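Local coordinates for protein lysin (Bacillus phage PBC5, PDB 6ILU) that recognises the bacterial cell wall through its SH3b-type binding domain, probably directing the phage endolysin to the envelope of its host, at residues E10-A15 with A114-G119; R83-V88 with H134-A139; W90-Y95 with R128-E133. All coordinates share one frame; numbering follows the deposited sequence.

Contact 1: residues E10-A15 with A114-G119; sequences EGIGVA and AHNRVG. With EDO (1,2-ethanediol), chain J.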
# COMPACT_ATOMS: atom_id res chain seq x y z
N GLU A 10 9.40 -5.81 2.16
CA GLU A 10 9.08 -4.41 2.44
C GLU A 10 8.13 -3.95 1.35
O GLU A 10 8.10 -4.56 0.28
CB GLU A 10 10.31 -3.51 2.44
CG GLU A 10 11.08 -3.53 1.13
CD GLU A 10 12.32 -2.61 1.13
OE1 GLU A 10 12.63 -1.98 2.19
OE2 GLU A 10 12.97 -2.50 0.06
N GLY A 11 7.38 -2.89 1.62
CA GLY A 11 6.56 -2.28 0.57
C GLY A 11 5.16 -2.82 0.45
O GLY A 11 4.84 -3.89 0.97
N ILE A 12 4.34 -2.09 -0.31
CA ILE A 12 2.96 -2.51 -0.55
C ILE A 12 2.60 -2.51 -2.03
O ILE A 12 1.47 -2.82 -2.40
CB ILE A 12 1.96 -1.64 0.21
CG1 ILE A 12 2.15 -0.14 -0.15
CG2 ILE A 12 2.11 -1.84 1.76
CD1 ILE A 12 0.98 0.76 0.37
N GLY A 13 3.55 -2.15 -2.92
CA GLY A 13 3.23 -2.18 -4.35
C GLY A 13 4.37 -1.55 -5.14
O GLY A 13 5.39 -1.17 -4.55
N VAL A 14 4.20 -1.44 -6.44
CA VAL A 14 5.18 -0.83 -7.34
C VAL A 14 4.45 0.16 -8.28
O VAL A 14 3.48 -0.21 -8.95
CB VAL A 14 5.94 -1.91 -8.17
CG1 VAL A 14 6.90 -1.25 -9.13
CG2 VAL A 14 6.68 -2.89 -7.25
N ALA A 15 4.95 1.39 -8.37
CA ALA A 15 4.33 2.48 -9.16
C ALA A 15 5.18 2.89 -10.37
O ALA A 15 6.40 2.95 -10.28
CB ALA A 15 4.12 3.69 -8.25
N ALA A 114 -2.57 -4.84 -0.66
CA ALA A 114 -1.89 -4.30 0.54
C ALA A 114 -2.09 -2.78 0.57
O ALA A 114 -1.63 -2.12 -0.37
CB ALA A 114 -0.41 -4.62 0.47
N HIS A 115 -2.75 -2.24 1.60
CA HIS A 115 -2.98 -0.80 1.71
C HIS A 115 -1.97 -0.08 2.61
O HIS A 115 -1.79 1.14 2.48
CB HIS A 115 -4.38 -0.51 2.25
CG HIS A 115 -5.45 -0.69 1.22
ND1 HIS A 115 -5.75 -1.92 0.67
CD2 HIS A 115 -6.32 0.20 0.67
CE1 HIS A 115 -6.76 -1.78 -0.19
NE2 HIS A 115 -7.11 -0.51 -0.23
N ASN A 116 -1.30 -0.85 3.50
CA ASN A 116 -0.26 -0.31 4.37
C ASN A 116 0.29 -1.49 5.14
O ASN A 116 -0.39 -2.51 5.26
CB ASN A 116 -0.80 0.80 5.34
CG ASN A 116 -0.65 2.19 4.75
OD1 ASN A 116 0.42 2.53 4.25
ND2 ASN A 116 -1.67 3.05 4.91
N ARG A 117 1.50 -1.37 5.66
CA ARG A 117 2.11 -2.42 6.48
C ARG A 117 2.86 -1.76 7.60
O ARG A 117 3.76 -0.91 7.37
CB ARG A 117 3.11 -3.29 5.68
CG ARG A 117 2.53 -4.18 4.65
CD ARG A 117 3.68 -4.70 3.81
NE ARG A 117 4.42 -5.79 4.45
CZ ARG A 117 5.35 -6.49 3.82
NH1 ARG A 117 5.72 -6.20 2.55
NH2 ARG A 117 5.94 -7.51 4.45
N VAL A 118 2.51 -2.15 8.84
CA VAL A 118 3.05 -1.54 10.06
C VAL A 118 3.19 -2.60 11.13
O VAL A 118 2.21 -3.30 11.41
CB VAL A 118 2.11 -0.42 10.64
CG1 VAL A 118 2.71 0.18 11.85
CG2 VAL A 118 1.82 0.63 9.56
N GLY A 119 4.36 -2.71 11.76
CA GLY A 119 4.45 -3.51 12.98
C GLY A 119 4.08 -4.97 12.84
O GLY A 119 3.63 -5.57 13.83
C1 EDO J . 6.93 -2.18 5.11
O1 EDO J . 8.05 -2.05 4.23
C2 EDO J . 6.12 -0.91 4.91
O2 EDO J . 5.77 -0.88 3.52

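Contact 2: residues R83-V88 with H134-A139; sequences RSKYPV and HVTITA. With SO4 (sulfate ion), chain F; EDO (1,2-ethanediol), chain K; SO4 (sulfate ion), chain C; SO4 (sulfate ion), chain G.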
# COMPACT_ATOMS: atom_id res chain seq x y z
N ARG A 83 -2.88 -12.80 0.45
CA ARG A 83 -3.70 -14.02 0.41
C ARG A 83 -3.53 -14.79 1.69
O ARG A 83 -2.42 -14.88 2.20
CB ARG A 83 -3.31 -14.90 -0.76
CG ARG A 83 -3.65 -14.30 -2.12
CD ARG A 83 -3.06 -15.22 -3.20
NE ARG A 83 -3.29 -14.73 -4.56
CZ ARG A 83 -2.44 -13.95 -5.22
NH1 ARG A 83 -1.30 -13.55 -4.65
NH2 ARG A 83 -2.72 -13.57 -6.47
N SER A 84 -4.61 -15.34 2.22
CA SER A 84 -4.48 -16.28 3.36
C SER A 84 -3.49 -17.41 3.07
O SER A 84 -3.42 -17.92 1.93
CB SER A 84 -5.85 -16.88 3.72
OG SER A 84 -5.71 -17.82 4.77
N LYS A 85 -2.76 -17.84 4.10
CA LYS A 85 -1.94 -19.05 3.98
C LYS A 85 -2.79 -20.31 4.12
O LYS A 85 -2.29 -21.40 3.87
CB LYS A 85 -0.82 -19.08 5.05
CG LYS A 85 0.28 -18.05 4.84
CD LYS A 85 1.38 -18.24 5.89
CE LYS A 85 2.52 -17.23 5.69
NZ LYS A 85 3.52 -17.35 6.83
N TYR A 86 -4.05 -20.17 4.52
CA TYR A 86 -4.85 -21.32 4.96
C TYR A 86 -5.96 -21.60 3.96
O TYR A 86 -6.29 -20.71 3.17
CB TYR A 86 -5.43 -21.03 6.35
CG TYR A 86 -4.39 -20.54 7.32
CD1 TYR A 86 -4.31 -19.19 7.63
CD2 TYR A 86 -3.51 -21.42 7.94
CE1 TYR A 86 -3.37 -18.72 8.51
CE2 TYR A 86 -2.55 -20.94 8.83
CZ TYR A 86 -2.49 -19.60 9.10
OH TYR A 86 -1.55 -19.09 9.95
N PRO A 87 -6.55 -22.81 4.00
CA PRO A 87 -7.58 -23.13 3.01
C PRO A 87 -8.81 -22.23 3.13
O PRO A 87 -9.03 -21.61 4.16
CB PRO A 87 -7.93 -24.59 3.30
CG PRO A 87 -7.34 -24.94 4.60
CD PRO A 87 -6.26 -23.93 4.92
N VAL A 88 -9.60 -22.17 2.07
CA VAL A 88 -10.86 -21.44 2.14
C VAL A 88 -11.78 -21.99 3.24
O VAL A 88 -12.03 -23.22 3.35
CB VAL A 88 -11.59 -21.47 0.79
CG1 VAL A 88 -12.92 -20.76 0.92
CG2 VAL A 88 -10.74 -20.83 -0.29
N HIS A 134 -0.03 -14.75 8.95
CA HIS A 134 -1.14 -15.55 8.45
C HIS A 134 -1.37 -15.42 6.94
O HIS A 134 -2.24 -16.10 6.38
CB HIS A 134 -2.43 -15.16 9.16
CG HIS A 134 -2.42 -15.47 10.63
ND1 HIS A 134 -2.08 -16.70 11.12
CD2 HIS A 134 -2.76 -14.71 11.70
CE1 HIS A 134 -2.16 -16.69 12.44
NE2 HIS A 134 -2.60 -15.50 12.82
N VAL A 135 -0.61 -14.56 6.29
CA VAL A 135 -0.84 -14.29 4.87
C VAL A 135 0.45 -14.28 4.08
O VAL A 135 1.53 -14.12 4.64
CB VAL A 135 -1.53 -12.91 4.68
CG1 VAL A 135 -2.98 -12.94 5.22
CG2 VAL A 135 -0.68 -11.77 5.30
N THR A 136 0.34 -14.44 2.76
CA THR A 136 1.43 -14.10 1.86
C THR A 136 1.16 -12.71 1.27
O THR A 136 0.00 -12.32 1.06
CB THR A 136 1.58 -15.11 0.72
OG1 THR A 136 0.33 -15.31 0.03
CG2 THR A 136 2.06 -16.52 1.28
N ILE A 137 2.24 -11.97 1.03
CA ILE A 137 2.18 -10.63 0.44
C ILE A 137 3.14 -10.67 -0.71
O ILE A 137 4.34 -10.78 -0.49
CB ILE A 137 2.59 -9.52 1.42
CG1 ILE A 137 1.69 -9.53 2.67
CG2 ILE A 137 2.63 -8.10 0.71
CD1 ILE A 137 2.16 -8.56 3.80
N THR A 138 2.62 -10.68 -1.94
CA THR A 138 3.48 -10.97 -3.10
C THR A 138 3.23 -9.98 -4.24
O THR A 138 2.23 -9.29 -4.23
CB THR A 138 3.26 -12.41 -3.63
OG1 THR A 138 1.88 -12.59 -3.94
CG2 THR A 138 3.69 -13.49 -2.58
N ALA A 139 4.14 -9.91 -5.21
CA ALA A 139 4.05 -8.87 -6.26
C ALA A 139 2.83 -9.10 -7.17
O ALA A 139 2.28 -8.14 -7.72
CB ALA A 139 5.34 -8.83 -7.09
S SO4 F . -8.93 -25.11 -0.45
O1 SO4 F . -9.56 -24.60 -1.67
O2 SO4 F . -8.07 -24.06 0.09
O3 SO4 F . -8.12 -26.29 -0.75
O4 SO4 F . -9.96 -25.46 0.52
C1 EDO K . -5.12 -16.36 -7.31
O1 EDO K . -5.13 -16.77 -5.92
C2 EDO K . -6.17 -15.29 -7.53
O2 EDO K . -5.49 -14.08 -7.87
S SO4 C . -4.43 -13.92 15.53
O1 SO4 C . -4.36 -13.12 16.74
O2 SO4 C . -4.58 -13.11 14.32
O3 SO4 C . -3.15 -14.66 15.50
O4 SO4 C . -5.55 -14.83 15.63
S SO4 G . 6.19 -16.12 3.57
O1 SO4 G . 4.97 -15.35 3.30
O2 SO4 G . 7.38 -15.26 3.52
O3 SO4 G . 6.30 -17.18 2.56
O4 SO4 G . 6.08 -16.71 4.90
O HOH W 1 -0.05 -13.40 -1.99
O HOH W 2 -1.08 -17.63 0.33

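Contact 3: residues W90-Y95 with R128-E133; sequences WGVNFY and RWIKEE. With SO4 (sulfate ion), chain C; EDO (1,2-ethanediol), chain I.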
# COMPACT_ATOMS: atom_id res chain seq x y z
N TRP A 90 -11.08 -21.30 6.47
CA TRP A 90 -10.24 -21.22 7.68
C TRP A 90 -10.12 -19.76 8.06
O TRP A 90 -9.55 -18.95 7.32
CB TRP A 90 -8.89 -21.88 7.39
CG TRP A 90 -7.88 -21.93 8.52
CD1 TRP A 90 -7.29 -20.87 9.16
CD2 TRP A 90 -7.30 -23.10 9.06
NE1 TRP A 90 -6.39 -21.34 10.09
CE2 TRP A 90 -6.37 -22.71 10.04
CE3 TRP A 90 -7.48 -24.46 8.81
CZ2 TRP A 90 -5.63 -23.64 10.80
CZ3 TRP A 90 -6.74 -25.40 9.56
CH2 TRP A 90 -5.82 -24.96 10.53
N GLY A 91 -10.70 -19.39 9.19
CA GLY A 91 -10.82 -17.98 9.53
C GLY A 91 -9.50 -17.28 9.84
O GLY A 91 -8.63 -17.85 10.51
N VAL A 92 -9.37 -16.03 9.38
CA VAL A 92 -8.19 -15.24 9.70
C VAL A 92 -8.68 -13.93 10.33
O VAL A 92 -9.48 -13.22 9.71
CB VAL A 92 -7.34 -14.94 8.45
CG1 VAL A 92 -6.16 -14.00 8.80
CG2 VAL A 92 -6.83 -16.28 7.84
N ASN A 93 -8.21 -13.65 11.55
CA ASN A 93 -8.69 -12.48 12.27
C ASN A 93 -8.14 -11.18 11.71
O ASN A 93 -6.99 -11.13 11.28
CB ASN A 93 -8.27 -12.56 13.72
CG ASN A 93 -8.95 -13.72 14.46
OD1 ASN A 93 -10.11 -14.04 14.18
ND2 ASN A 93 -8.25 -14.30 15.40
N PHE A 94 -8.92 -10.11 11.82
CA PHE A 94 -8.39 -8.78 11.54
C PHE A 94 -8.76 -7.82 12.66
O PHE A 94 -9.78 -8.02 13.42
CB PHE A 94 -8.83 -8.22 10.13
CG PHE A 94 -10.32 -8.07 9.91
CD1 PHE A 94 -10.99 -6.96 10.37
CD2 PHE A 94 -11.03 -9.05 9.22
CE1 PHE A 94 -12.35 -6.82 10.17
CE2 PHE A 94 -12.40 -8.93 8.99
CZ PHE A 94 -13.07 -7.80 9.46
N TYR A 95 -7.95 -6.75 12.72
CA TYR A 95 -7.95 -5.82 13.85
C TYR A 95 -8.10 -4.39 13.37
O TYR A 95 -7.94 -4.11 12.17
CB TYR A 95 -6.63 -5.95 14.66
CG TYR A 95 -6.48 -7.37 15.20
CD1 TYR A 95 -6.91 -7.69 16.48
CD2 TYR A 95 -5.94 -8.37 14.41
CE1 TYR A 95 -6.79 -9.02 16.98
CE2 TYR A 95 -5.81 -9.71 14.90
CZ TYR A 95 -6.26 -9.99 16.16
OH TYR A 95 -6.15 -11.28 16.64
N ARG A 128 -8.62 -2.81 8.02
CA ARG A 128 -8.65 -4.21 8.48
C ARG A 128 -7.25 -4.76 8.47
O ARG A 128 -6.66 -4.96 7.39
CB ARG A 128 -9.56 -5.04 7.58
CG ARG A 128 -11.01 -4.57 7.67
CD ARG A 128 -11.90 -5.47 6.76
NE ARG A 128 -11.47 -5.30 5.36
CZ ARG A 128 -11.84 -6.11 4.35
NH1 ARG A 128 -12.64 -7.16 4.59
NH2 ARG A 128 -11.37 -5.87 3.11
N TRP A 129 -6.71 -4.93 9.68
CA TRP A 129 -5.27 -5.25 9.83
C TRP A 129 -5.11 -6.71 10.24
O TRP A 129 -5.68 -7.15 11.26
CB TRP A 129 -4.63 -4.35 10.87
CG TRP A 129 -4.66 -2.92 10.44
CD1 TRP A 129 -5.73 -2.04 10.53
CD2 TRP A 129 -3.56 -2.18 9.91
NE1 TRP A 129 -5.35 -0.79 10.04
CE2 TRP A 129 -4.01 -0.85 9.69
CE3 TRP A 129 -2.22 -2.50 9.59
CZ2 TRP A 129 -3.18 0.15 9.16
CZ3 TRP A 129 -1.39 -1.50 9.06
CH2 TRP A 129 -1.88 -0.19 8.86
N ILE A 130 -4.32 -7.45 9.46
CA ILE A 130 -4.05 -8.89 9.70
C ILE A 130 -2.58 -9.12 10.01
O ILE A 130 -1.70 -8.51 9.40
CB ILE A 130 -4.44 -9.70 8.43
CG1 ILE A 130 -5.95 -9.53 8.18
CG2 ILE A 130 -4.00 -11.21 8.53
CD1 ILE A 130 -6.54 -10.27 6.93
N LYS A 131 -2.29 -10.03 10.92
CA LYS A 131 -0.90 -10.36 11.21
C LYS A 131 -0.25 -10.95 9.96
O LYS A 131 -0.83 -11.86 9.33
CB LYS A 131 -0.80 -11.39 12.33
CG LYS A 131 -1.17 -10.85 13.69
CD LYS A 131 -1.07 -11.93 14.76
CE LYS A 131 -1.73 -11.50 16.06
NZ LYS A 131 -1.75 -12.65 17.00
N GLU A 132 0.95 -10.50 9.64
CA GLU A 132 1.56 -10.96 8.39
C GLU A 132 1.87 -12.45 8.42
O GLU A 132 2.02 -13.06 7.36
CB GLU A 132 2.84 -10.18 8.08
CG GLU A 132 2.50 -8.70 7.75
CD GLU A 132 3.65 -7.88 7.18
OE1 GLU A 132 4.76 -8.42 6.98
OE2 GLU A 132 3.40 -6.67 6.95
N GLU A 133 2.00 -13.03 9.63
CA GLU A 133 2.29 -14.47 9.72
C GLU A 133 1.17 -15.31 9.09
O GLU A 133 1.41 -16.47 8.76
CB GLU A 133 2.52 -14.90 11.18
CG GLU A 133 1.30 -14.86 12.02
CD GLU A 133 1.60 -14.99 13.50
OE1 GLU A 133 1.27 -16.04 14.07
OE2 GLU A 133 2.18 -14.05 14.08
S SO4 C . -4.43 -13.92 15.53
O1 SO4 C . -4.36 -13.12 16.74
O2 SO4 C . -4.58 -13.11 14.32
O3 SO4 C . -3.15 -14.66 15.50
O4 SO4 C . -5.55 -14.83 15.63
C1 EDO I . -14.13 -9.25 1.55
O1 EDO I . -13.47 -9.48 2.82
C2 EDO I . -14.46 -7.79 1.30
O2 EDO I . -13.30 -6.94 1.07
O HOH W 3 -4.39 -11.71 12.20

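Contact 1: residues E10-A15 with A114-G119
E10 begins the contact with its backbone, and its CB bond points away from 114-119. Its CG takes the crowded position between N and the carbonyl carbon. The extended chain then carries the carboxylate off to a long, weak ion pair with K47.

At G11 the backbone does the work. G11 N donates to O1 of a bound 1,2-ethanediol, probably from the crystallisation liquor, at 2.8 Å and makes a weaker bond to its O2. The diol C2 lies 3.4 Å from R117 O. G11 O accepts from R117 NH1 at 2.9 Å. The N-H...O angle is 167°, the oxygen lies in the guanidinium plane and the nitrogen in the carbonyl plane. A bend at chi3 (79°) turns the arginine tip. R117 NE forms a salt bridge with E132, and NH1 also bonds to E8 O.

I12 supplies the apolar part. Its CG2 sits 3.7 Å from R117 CG, the two chains sliding past each other in opposite directions. I12 CD1 reaches H115 O at 3.5 Å, and I12 CB meets A114 CB at 3.8 Å. Beyond I12 the chain runs into strand 13-17, between strands 46-52 and 75-84.

Two segments 99 residues apart are thus joined mainly by I12 and R117, with A114 beside I12. NH1 and NE of R117 have separate acceptors, which should fix the guanidinium, and the nearby E132 carboxylate probably balances its charge.

Contact 2: residues R83-V88 with H134-A139
The Y86 ring has K85 CB over the centre of one face and stacks with the W90 ring on the opposite face. The Y86 and H134 rings meet rim to rim, with planes 54° apart. Y86 OH and H134 ND1 are hydrogen-bonded at 2.7 Å. On the far edge of the imidazole, H134 NE2 donates to O3 of a sulfate at 2.9 Å, almost straight (179°). The histidine is therefore held in its plane from two sides.

The R83 guanidinium is met at its edge by water, ethanediol and T138 OG1. Its NH2 also pairs with the C-terminal carboxylate of K140. One water links R83 NH1, T136 OG1 and T138 OG1, and a second joins T136 OG1 to S84 O. T138 OG1 also hydrogen-bonds to K140 O.

R83 and T136 form an antiparallel hydrogen-bonded pair, with side chains on one face of the sheet; S84 and V135 are the next, non-hydrogen-bonded pair. R83 N donates to T136 O at 3.0 Å, and T136 N to R83 O at 2.9 Å. K85 N then donates to H134 O, also at 2.9 Å, from above the carbonyl plane. S84 OG accepts from Y86 N at 2.9 Å, an ST turn leading off the strand.

H134 lies in a short 3-10 turn before strand 135-138. That turn, then a last strand antiparallel to strand 75-84, which opens the C-terminal half, is consistent with an SH3-type fold.

Contact 3: residues W90-Y95 with R128-E133
A single antiparallel bridge joins strand 92-95 to strand 129-131 in the C-terminal half of this SH3b cell-wall-binding domain. Y95 and W129 form its hydrogen-bonded pair. Y95 N donates to W129 O at 2.7 Å, in the carbonyl plane and on a lone pair, though bent to 140° at the hydrogen. W129 N donates to Y95 O at 2.9 Å. F94 CA adds a CA-H...O contact to W129 O. The strand directions are 130° apart, so they diverge from this pair.

On the apolar side, V92 CG1 touches I130 CG2 at 3.5 Å, the side chains crossing at about a right angle. I130 CG1 packs on F94 CB. The F94 ring takes the crowded chi1 position, and the R128 chain lies over one of its faces. R128 CD stands above that face, offset toward the rim, 3.8 Å from the F94 ring centroid in a CH-pi contact. The guanidinium lies beyond, its plane 74° from the ring's, so the two do not stack in parallel and attract at most weakly. Its NE bonds to G125 O, and NH1 and NH2 hold an ethanediol.

The other side carries a sulfate. Its O1 takes bonds from Y95 OH at 2.6 Å and K131 NZ at 2.7 Å. The extended lysine chain brings NZ there, and NZ also bonds weakly to O3. N93 ND2 donates to sulfate O4 at 2.8 Å, and H134 also binds this ion. A water accepts from K131 N and donates to N93 O and, at 2.5 Å, to sulfate O2.

V92, F94 and I130 pack on one side; N93, Y95 and K131 point donors at the sulfate on the other. The lysine charge probably attracts the anion. The sulfate, probably from the crystallisation liquor, shows that an anion can bind here but identifies no natural ligand.

Overall arrangement
Contact 1 lies near the centre of the chain, whereas contacts 2 and 3 sit about 16 Å from it, with their centres about 10 Å apart. Contacts 1 and 2 reach neighbouring strands of one sheet, 13-17 and 75-84. Contacts 1 and 3 share the sheet of 116-118 and 129-131, tied directly by the R117–E132 salt bridge. Contact 2, at the surface, relies on a short run of antiparallel pairing, waters and charged ends. Contacts 1 and 3 are both partly buried; contact 3 has one strand bridge and more apolar packing, contact 1 no strand pairing. Contacts 2 and 3 meet where S84 and Y86 pack on V92 and K85 NZ bonds to E133 O, and share one sulfate.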